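Local structure of endonuclease V (Homo sapiens, 6OZE) at residues Leu189-Leu199 against Thr216-Pro225; Asp153-Lys164 against Phe175-Leu185. The protein probably cleaves RNA at inosine sites in a metal-ion-dependent reaction, as an inosine-specific endoribonuclease of the RNase H-like superfamily. The protein carries 4 engineered substitutions. All blocks are in the same frame, centred on the assembly; numbering follows the deposited sequence.

Interaction 1: residues Leu189-Leu199 against Thr216-Pro225. Engineered in segment 216-225: Ser217 (natural residue Cys), Ala218 (natural residue Cys), Ser220 (natural residue Cys).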
# COMPACT_ATOMS: atom_id res chain seq x y z
N LEU A 189 11.45 7.17 2.20
CA LEU A 189 11.28 7.58 3.59
C LEU A 189 12.10 6.67 4.48
O LEU A 189 11.96 5.44 4.42
CB LEU A 189 9.80 7.45 3.99
CG LEU A 189 9.52 7.51 5.50
CD1 LEU A 189 9.83 8.90 6.05
CD2 LEU A 189 8.07 7.10 5.78
N ARG A 190 12.96 7.26 5.30
CA ARG A 190 13.58 6.49 6.37
C ARG A 190 12.55 6.37 7.49
O ARG A 190 12.12 7.36 8.08
CB ARG A 190 14.86 7.15 6.86
CG ARG A 190 15.50 6.35 7.98
CD ARG A 190 16.97 6.73 8.14
NE ARG A 190 17.64 5.96 9.17
CZ ARG A 190 18.97 5.84 9.25
NH1 ARG A 190 19.74 6.43 8.35
NH2 ARG A 190 19.52 5.12 10.22
N SER A 191 12.11 5.14 7.75
CA SER A 191 11.04 4.94 8.71
C SER A 191 11.52 4.58 10.11
O SER A 191 10.70 4.44 11.01
CB SER A 191 10.10 3.86 8.19
OG SER A 191 10.84 2.68 7.94
N HIS A 192 12.83 4.43 10.32
CA HIS A 192 13.33 3.97 11.61
C HIS A 192 14.76 4.45 11.77
O HIS A 192 15.52 4.47 10.81
CB HIS A 192 13.26 2.44 11.71
CG HIS A 192 13.46 1.91 13.10
ND1 HIS A 192 14.71 1.64 13.61
CD2 HIS A 192 12.58 1.60 14.07
CE1 HIS A 192 14.58 1.18 14.85
NE2 HIS A 192 13.30 1.15 15.15
N ASP A 193 15.12 4.84 13.00
CA ASP A 193 16.45 5.37 13.25
C ASP A 193 17.55 4.35 12.97
O ASP A 193 18.68 4.73 12.64
CB ASP A 193 16.57 5.85 14.70
CG ASP A 193 15.95 7.21 14.94
OD1 ASP A 193 15.53 7.87 13.97
OD2 ASP A 193 15.87 7.62 16.13
N ARG A 194 17.25 3.06 13.13
CA ARG A 194 18.27 2.03 13.10
C ARG A 194 18.28 1.22 11.80
O ARG A 194 18.92 0.17 11.75
CB ARG A 194 18.14 1.10 14.31
CG ARG A 194 18.69 1.69 15.60
CD ARG A 194 18.54 0.72 16.77
NE ARG A 194 17.15 0.61 17.21
CZ ARG A 194 16.60 1.40 18.13
NH1 ARG A 194 17.32 2.35 18.71
NH2 ARG A 194 15.33 1.23 18.48
N SER A 195 17.60 1.69 10.76
CA SER A 195 17.56 1.01 9.47
C SER A 195 17.95 2.00 8.38
O SER A 195 17.42 3.11 8.35
CB SER A 195 16.16 0.49 9.18
OG SER A 195 15.29 1.56 8.85
N THR A 196 18.83 1.58 7.48
CA THR A 196 19.24 2.47 6.40
C THR A 196 18.38 2.34 5.15
O THR A 196 18.36 3.28 4.34
CB THR A 196 20.72 2.23 6.05
OG1 THR A 196 21.06 2.98 4.87
CG2 THR A 196 20.98 0.76 5.81
N ARG A 197 17.66 1.24 4.99
CA ARG A 197 16.90 0.98 3.76
C ARG A 197 15.55 1.69 3.84
O ARG A 197 14.77 1.41 4.76
CB ARG A 197 16.70 -0.51 3.58
CG ARG A 197 16.09 -0.91 2.25
CD ARG A 197 15.97 -2.43 2.13
NE ARG A 197 14.66 -2.85 1.64
CZ ARG A 197 14.21 -4.10 1.68
NH1 ARG A 197 13.01 -4.39 1.22
NH2 ARG A 197 14.97 -5.07 2.19
N PRO A 198 15.24 2.59 2.92
CA PRO A 198 14.01 3.37 3.03
C PRO A 198 12.79 2.59 2.56
O PRO A 198 12.89 1.53 1.93
CB PRO A 198 14.26 4.57 2.11
CG PRO A 198 15.19 4.03 1.07
CD PRO A 198 16.06 3.01 1.77
N LEU A 199 11.62 3.12 2.89
CA LEU A 199 10.39 2.70 2.25
C LEU A 199 10.10 3.63 1.08
O LEU A 199 10.54 4.78 1.05
CB LEU A 199 9.23 2.81 3.23
CG LEU A 199 9.41 2.23 4.62
CD1 LEU A 199 8.18 2.58 5.46
CD2 LEU A 199 9.58 0.73 4.55
N THR A 216 2.79 7.72 7.18
CA THR A 216 3.59 6.50 7.24
C THR A 216 4.63 6.58 8.35
O THR A 216 4.84 5.62 9.09
CB THR A 216 4.24 6.26 5.88
OG1 THR A 216 3.21 6.17 4.88
CG2 THR A 216 5.00 4.94 5.88
N SER A 217 5.31 7.73 8.46
CA SER A 217 6.25 7.91 9.57
C SER A 217 5.55 7.76 10.91
O SER A 217 6.07 7.09 11.82
CB SER A 217 6.95 9.26 9.46
OG SER A 217 8.09 9.30 10.31
N ALA A 218 4.37 8.37 11.07
CA ALA A 218 3.66 8.33 12.34
C ALA A 218 3.23 6.91 12.70
O ALA A 218 3.10 6.59 13.89
CB ALA A 218 2.45 9.25 12.27
N CYS A 219 3.04 6.06 11.70
CA CYS A 219 2.61 4.69 11.92
C CYS A 219 3.75 3.71 12.08
O CYS A 219 3.50 2.52 12.25
CB CYS A 219 1.69 4.23 10.77
SG CYS A 219 0.11 5.02 10.78
N SER A 220 5.00 4.17 12.09
CA SER A 220 6.16 3.29 12.10
C SER A 220 6.73 3.19 13.51
O SER A 220 7.30 4.15 14.04
CB SER A 220 7.22 3.78 11.11
OG SER A 220 6.74 3.69 9.78
N ARG A 221 6.56 2.03 14.13
CA ARG A 221 7.20 1.67 15.38
C ARG A 221 8.50 0.92 15.12
O ARG A 221 9.51 1.13 15.81
CB ARG A 221 6.23 0.80 16.19
CG ARG A 221 6.76 0.26 17.50
CD ARG A 221 5.65 -0.50 18.24
NE ARG A 221 4.61 0.41 18.71
CZ ARG A 221 3.36 0.05 18.98
NH1 ARG A 221 2.97 -1.20 18.80
NH2 ARG A 221 2.49 0.96 19.41
N PHE A 222 8.49 0.05 14.11
CA PHE A 222 9.64 -0.60 13.53
C PHE A 222 9.81 -0.06 12.11
O PHE A 222 9.18 0.93 11.73
CB PHE A 222 9.43 -2.12 13.60
CG PHE A 222 9.14 -2.62 14.99
CD1 PHE A 222 10.16 -2.80 15.91
CD2 PHE A 222 7.84 -2.90 15.39
CE1 PHE A 222 9.90 -3.26 17.19
CE2 PHE A 222 7.56 -3.35 16.67
CZ PHE A 222 8.60 -3.53 17.57
N ARG A 223 10.66 -0.71 11.30
CA ARG A 223 10.88 -0.20 9.95
C ARG A 223 9.62 -0.31 9.10
O ARG A 223 9.27 0.62 8.36
CB ARG A 223 12.07 -0.90 9.28
CG ARG A 223 12.38 -0.35 7.89
CD ARG A 223 13.29 -1.27 7.09
NE ARG A 223 13.23 -0.96 5.66
CZ ARG A 223 12.76 -1.78 4.73
NH1 ARG A 223 12.32 -2.99 5.05
NH2 ARG A 223 12.74 -1.40 3.45
N ILE A 224 8.90 -1.43 9.19
CA ILE A 224 7.66 -1.57 8.43
C ILE A 224 6.52 -0.94 9.23
O ILE A 224 6.32 -1.31 10.39
CB ILE A 224 7.39 -3.05 8.18
CG1 ILE A 224 8.59 -3.70 7.50
CG2 ILE A 224 6.11 -3.23 7.35
CD1 ILE A 224 8.96 -3.06 6.18
N PRO A 225 5.76 -0.01 8.64
CA PRO A 225 4.67 0.64 9.38
C PRO A 225 3.72 -0.38 9.98
O PRO A 225 3.41 -1.41 9.37
CB PRO A 225 3.97 1.49 8.32
CG PRO A 225 5.00 1.68 7.24
CD PRO A 225 5.86 0.46 7.25
O HOH W 1 10.17 3.70 13.70

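Interaction 2: residues Asp153-Lys164 against Phe175-Leu185. Unlike the reference sequence in segment 153-164: Ala156 (reference Glu).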
# COMPACT_ATOMS: atom_id res chain seq x y z
N ASP A 153 9.16 5.17 -15.22
CA ASP A 153 9.25 6.58 -15.60
C ASP A 153 10.65 7.14 -15.37
O ASP A 153 10.84 8.23 -14.83
CB ASP A 153 8.18 7.44 -14.91
CG ASP A 153 8.08 8.85 -15.50
OD1 ASP A 153 8.64 9.09 -16.59
OD2 ASP A 153 7.45 9.72 -14.86
N GLY A 154 11.66 6.36 -15.76
CA GLY A 154 13.03 6.80 -15.63
C GLY A 154 13.61 6.73 -14.24
O GLY A 154 14.76 7.15 -14.05
N LEU A 155 12.87 6.24 -13.25
CA LEU A 155 13.43 6.03 -11.93
C LEU A 155 14.36 4.82 -11.94
O LEU A 155 14.08 3.81 -12.58
CB LEU A 155 12.32 5.78 -10.91
CG LEU A 155 11.58 6.99 -10.35
CD1 LEU A 155 10.44 6.52 -9.47
CD2 LEU A 155 12.53 7.87 -9.56
N ALA A 156 15.47 4.93 -11.22
CA ALA A 156 16.44 3.84 -11.21
C ALA A 156 17.19 3.86 -9.89
O ALA A 156 17.45 4.93 -9.33
CB ALA A 156 17.43 3.95 -12.38
N ASN A 157 17.52 2.67 -9.38
CA ASN A 157 18.37 2.55 -8.20
C ASN A 157 19.82 2.67 -8.67
O ASN A 157 20.53 1.68 -8.87
CB ASN A 157 18.10 1.24 -7.48
CG ASN A 157 18.91 1.09 -6.21
OD1 ASN A 157 19.58 2.03 -5.78
ND2 ASN A 157 18.87 -0.09 -5.61
N ASN A 158 20.25 3.91 -8.85
CA ASN A 158 21.55 4.21 -9.40
C ASN A 158 22.43 4.89 -8.35
O ASN A 158 22.08 4.95 -7.17
CB ASN A 158 21.41 5.06 -10.67
CG ASN A 158 20.59 6.32 -10.43
OD1 ASN A 158 20.25 6.66 -9.29
ND2 ASN A 158 20.29 7.03 -11.51
N ALA A 159 23.58 5.40 -8.79
CA ALA A 159 24.49 6.04 -7.84
C ALA A 159 23.81 7.21 -7.13
O ALA A 159 23.96 7.36 -5.91
CB ALA A 159 25.76 6.48 -8.55
N LEU A 160 23.07 8.03 -7.87
CA LEU A 160 22.33 9.13 -7.23
C LEU A 160 21.41 8.64 -6.13
O LEU A 160 21.38 9.18 -5.01
CB LEU A 160 21.54 9.90 -8.29
CG LEU A 160 20.53 10.92 -7.75
CD1 LEU A 160 21.28 12.10 -7.16
CD2 LEU A 160 19.59 11.39 -8.84
N HIS A 161 20.62 7.61 -6.43
CA HIS A 161 19.69 7.09 -5.44
C HIS A 161 20.42 6.62 -4.19
O HIS A 161 19.99 6.90 -3.07
CB HIS A 161 18.89 5.95 -6.07
CG HIS A 161 17.69 5.56 -5.26
ND1 HIS A 161 16.61 6.40 -5.09
CD2 HIS A 161 17.42 4.45 -4.54
CE1 HIS A 161 15.72 5.81 -4.32
NE2 HIS A 161 16.18 4.62 -3.97
N LYS A 162 21.54 5.92 -4.36
CA LYS A 162 22.28 5.42 -3.20
C LYS A 162 22.90 6.55 -2.37
O LYS A 162 22.93 6.47 -1.14
CB LYS A 162 23.33 4.41 -3.65
CG LYS A 162 22.70 3.14 -4.21
CD LYS A 162 23.74 2.19 -4.79
CE LYS A 162 23.09 0.89 -5.26
NZ LYS A 162 22.09 1.11 -6.34
N GLU A 163 23.40 7.61 -3.01
CA GLU A 163 23.93 8.73 -2.23
C GLU A 163 22.82 9.46 -1.48
O GLU A 163 23.02 9.91 -0.34
CB GLU A 163 24.68 9.68 -3.14
CG GLU A 163 25.89 9.06 -3.84
CD GLU A 163 27.01 8.62 -2.89
OE1 GLU A 163 28.08 8.23 -3.41
OE2 GLU A 163 26.84 8.66 -1.66
N LYS A 164 21.64 9.58 -2.09
CA LYS A 164 20.54 10.22 -1.37
C LYS A 164 20.12 9.40 -0.16
O LYS A 164 19.75 9.96 0.88
CB LYS A 164 19.39 10.53 -2.32
CG LYS A 164 19.73 11.67 -3.29
CD LYS A 164 18.81 11.70 -4.49
CE LYS A 164 17.42 12.19 -4.11
NZ LYS A 164 16.48 12.05 -5.27
N PHE A 175 13.21 11.85 0.81
CA PHE A 175 13.60 12.58 -0.40
C PHE A 175 12.67 12.21 -1.55
O PHE A 175 12.11 11.12 -1.56
CB PHE A 175 15.08 12.36 -0.79
CG PHE A 175 15.47 10.93 -1.14
CD1 PHE A 175 15.25 10.43 -2.42
CD2 PHE A 175 16.14 10.14 -0.23
CE1 PHE A 175 15.67 9.16 -2.77
CE2 PHE A 175 16.55 8.85 -0.57
CZ PHE A 175 16.31 8.36 -1.84
N PRO A 176 12.47 13.12 -2.50
CA PRO A 176 11.49 12.87 -3.56
C PRO A 176 12.02 11.98 -4.68
O PRO A 176 13.22 11.95 -4.97
CB PRO A 176 11.19 14.28 -4.09
CG PRO A 176 12.46 15.04 -3.84
CD PRO A 176 13.02 14.49 -2.55
N LEU A 177 11.09 11.24 -5.30
CA LEU A 177 11.38 10.40 -6.46
C LEU A 177 10.76 11.07 -7.68
O LEU A 177 9.53 11.08 -7.83
CB LEU A 177 10.81 9.00 -6.24
CG LEU A 177 11.29 8.38 -4.92
CD1 LEU A 177 10.48 7.13 -4.59
CD2 LEU A 177 12.77 8.05 -5.00
N LEU A 178 11.60 11.62 -8.53
CA LEU A 178 11.19 12.43 -9.66
C LEU A 178 11.19 11.56 -10.91
O LEU A 178 12.21 10.96 -11.24
CB LEU A 178 12.18 13.58 -9.83
CG LEU A 178 11.79 14.90 -10.51
CD1 LEU A 178 12.41 15.01 -11.90
CD2 LEU A 178 10.29 15.03 -10.56
N GLY A 179 10.05 11.49 -11.58
CA GLY A 179 10.01 10.83 -12.88
C GLY A 179 10.87 11.58 -13.88
O GLY A 179 11.11 12.78 -13.73
N ASP A 180 11.35 10.85 -14.89
CA ASP A 180 12.26 11.46 -15.86
C ASP A 180 11.75 12.80 -16.37
O ASP A 180 12.54 13.69 -16.69
CB ASP A 180 12.52 10.50 -17.03
CG ASP A 180 13.86 9.79 -16.92
OD1 ASP A 180 14.59 10.03 -15.93
OD2 ASP A 180 14.19 9.00 -17.82
N SER A 181 10.43 12.99 -16.38
CA SER A 181 9.81 14.17 -16.97
C SER A 181 9.66 15.34 -16.00
O SER A 181 9.73 16.50 -16.43
CB SER A 181 8.43 13.81 -17.52
OG SER A 181 7.64 13.23 -16.50
N GLY A 182 9.44 15.08 -14.72
CA GLY A 182 9.23 16.17 -13.78
C GLY A 182 8.06 15.96 -12.84
O GLY A 182 7.78 16.80 -11.99
N THR A 183 7.37 14.84 -13.00
CA THR A 183 6.33 14.44 -12.06
C THR A 183 7.00 13.74 -10.89
O THR A 183 7.70 12.74 -11.09
CB THR A 183 5.37 13.47 -12.74
OG1 THR A 183 5.43 13.65 -14.17
CG2 THR A 183 3.95 13.70 -12.27
N VAL A 184 6.81 14.24 -9.68
CA VAL A 184 7.26 13.50 -8.51
C VAL A 184 6.29 12.36 -8.27
O VAL A 184 5.09 12.58 -8.10
CB VAL A 184 7.41 14.40 -7.27
CG1 VAL A 184 7.79 13.54 -6.07
CG2 VAL A 184 8.47 15.46 -7.49
N LEU A 185 6.81 11.14 -8.29
CA LEU A 185 5.99 9.93 -8.24
C LEU A 185 5.86 9.38 -6.83
O LEU A 185 4.94 8.59 -6.57
CB LEU A 185 6.65 8.87 -9.12
CG LEU A 185 6.86 9.30 -10.57
CD1 LEU A 185 7.70 8.27 -11.32
CD2 LEU A 185 5.52 9.49 -11.25
O HOH W 2 16.21 7.83 -16.22
O HOH W 3 15.17 14.15 -5.29

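Interaction 1: residues Leu189-Leu199 against Thr216-Pro225
Arg223 lays its side chain along the 189-199 loop. CG stands opposite the backbone N (chi1 -177°) and the chain stays extended out to NE, which carries the guanidinium past the hydroxyl of Ser191 to the carbonyls beyond. There Arg223 NE donates to Arg197 O at 3.0 Å. Nearly straight, the bond lies close to the guanidinium plane, with the donor above the carbonyl plane. A weak second bond runs from Arg223 NH2 to Pro198 O at 3.3 Å. Leu199 CD2 covers one face of the guanidinium toward its rim, and the aliphatic part of Arg197 passes over the other. The two guanidinium planes are turned 57° apart; the close approach of like charges is probably eased by the carbonyls, including Lys147 O, which accepts from Arg197 NH1.

In this RNase H-like fold the loop joins antiparallel strands 184-189 and 199-205, and its partner is the end of helix 209-218 and the linker that leads to helix 226-242. Ser191 joins the loop to the linker. With chi1 at 56°, its OG is tucked between backbone N and carbonyl carbon and donates to Arg223 O at 2.6 Å, in the carbonyl plane on a lone pair. A water donates to both Ser191 O and Ser220 O (Ser220 is engineered). The His192 ring presents its edge to Arg221 O, 3.6 Å from CD2, while ND1 accepts from Arg194 N. Leu199 CD1 meets Pro225 CD tip to tip at 3.6 Å, and the side chains of Leu189 and Thr216 pass in opposite directions, CD2 3.8 Å from CG2.

Interaction 2: residues Asp153-Lys164 against Phe175-Leu185
Lys164 spends its aliphatic chain on an aromatic face: CB sits 3.7 Å from the centroid of the Phe175 ring, only 9° off the ring normal, a CH-pi contact almost over the centre. This joins helix 159-167 to strand 174-178, the outermost strand at one end of the mixed RNase H-like sheet; the short segments 159-164 and 175-178 run nearly antiparallel, their axes 10.6 Å apart. In the conformer given, a bend in mid-chain folds the lysine back over the ring, bringing CE near CD1 and letting NZ make a weak bond to Pro176 O.

His161 CE1 lies near the plane of the Phe175 ring at its rim, 3.6 Å from Phe175 CZ. The ring pair as a whole is oblique, its planes 74° apart. His161 NE2 is hydrogen-bonded to Tyr200 OH, which helps fix the imidazole, while Leu177 CD2 meets the imidazole edge. Where the helix starts, Asn158 caps it through OD1, which accepts from His161 N.

Leu155 reaches from the preceding loop onto two neighbouring strands, against Leu177 and Leu185. Its CD2 lies against Leu177 CB, and its CD1 touches Leu185 CD1 at 3.7 Å. Farther out, the type I beta turn from Gly179 to Gly182 receives the 153-154 backbone. Asp153 CB rests on Leu185 CD1, and Gly154 CA approaches the carboxylate of Asp180, although that side chain is poorly ordered. The backbone connection is short and fairly straight: Asp180 N donates to Asp153 O at 2.7 Å, with an N-H...O angle of 167°.

Strand 184-189 joins the two contacts in series along the chain: interaction 2 closes before interaction 1 opens, and Leu185 belongs to interaction 2 and Leu189 to interaction 1. Their centres are about 19 Å apart, and the segments share no touch beyond adjoining in sequence. Interaction 2 fastens a helix to the end strand of the sheet, whereas interaction 1 joins a strand-connecting loop to the end of helix 209-218 and the linker that follows it. The side chains of Phe175 and Pro198 each lie about 10 Å from a bound sodium ion. Arg166, Leu168 and Gln169 form one sodium site; of these, Leu168 also touches Phe175.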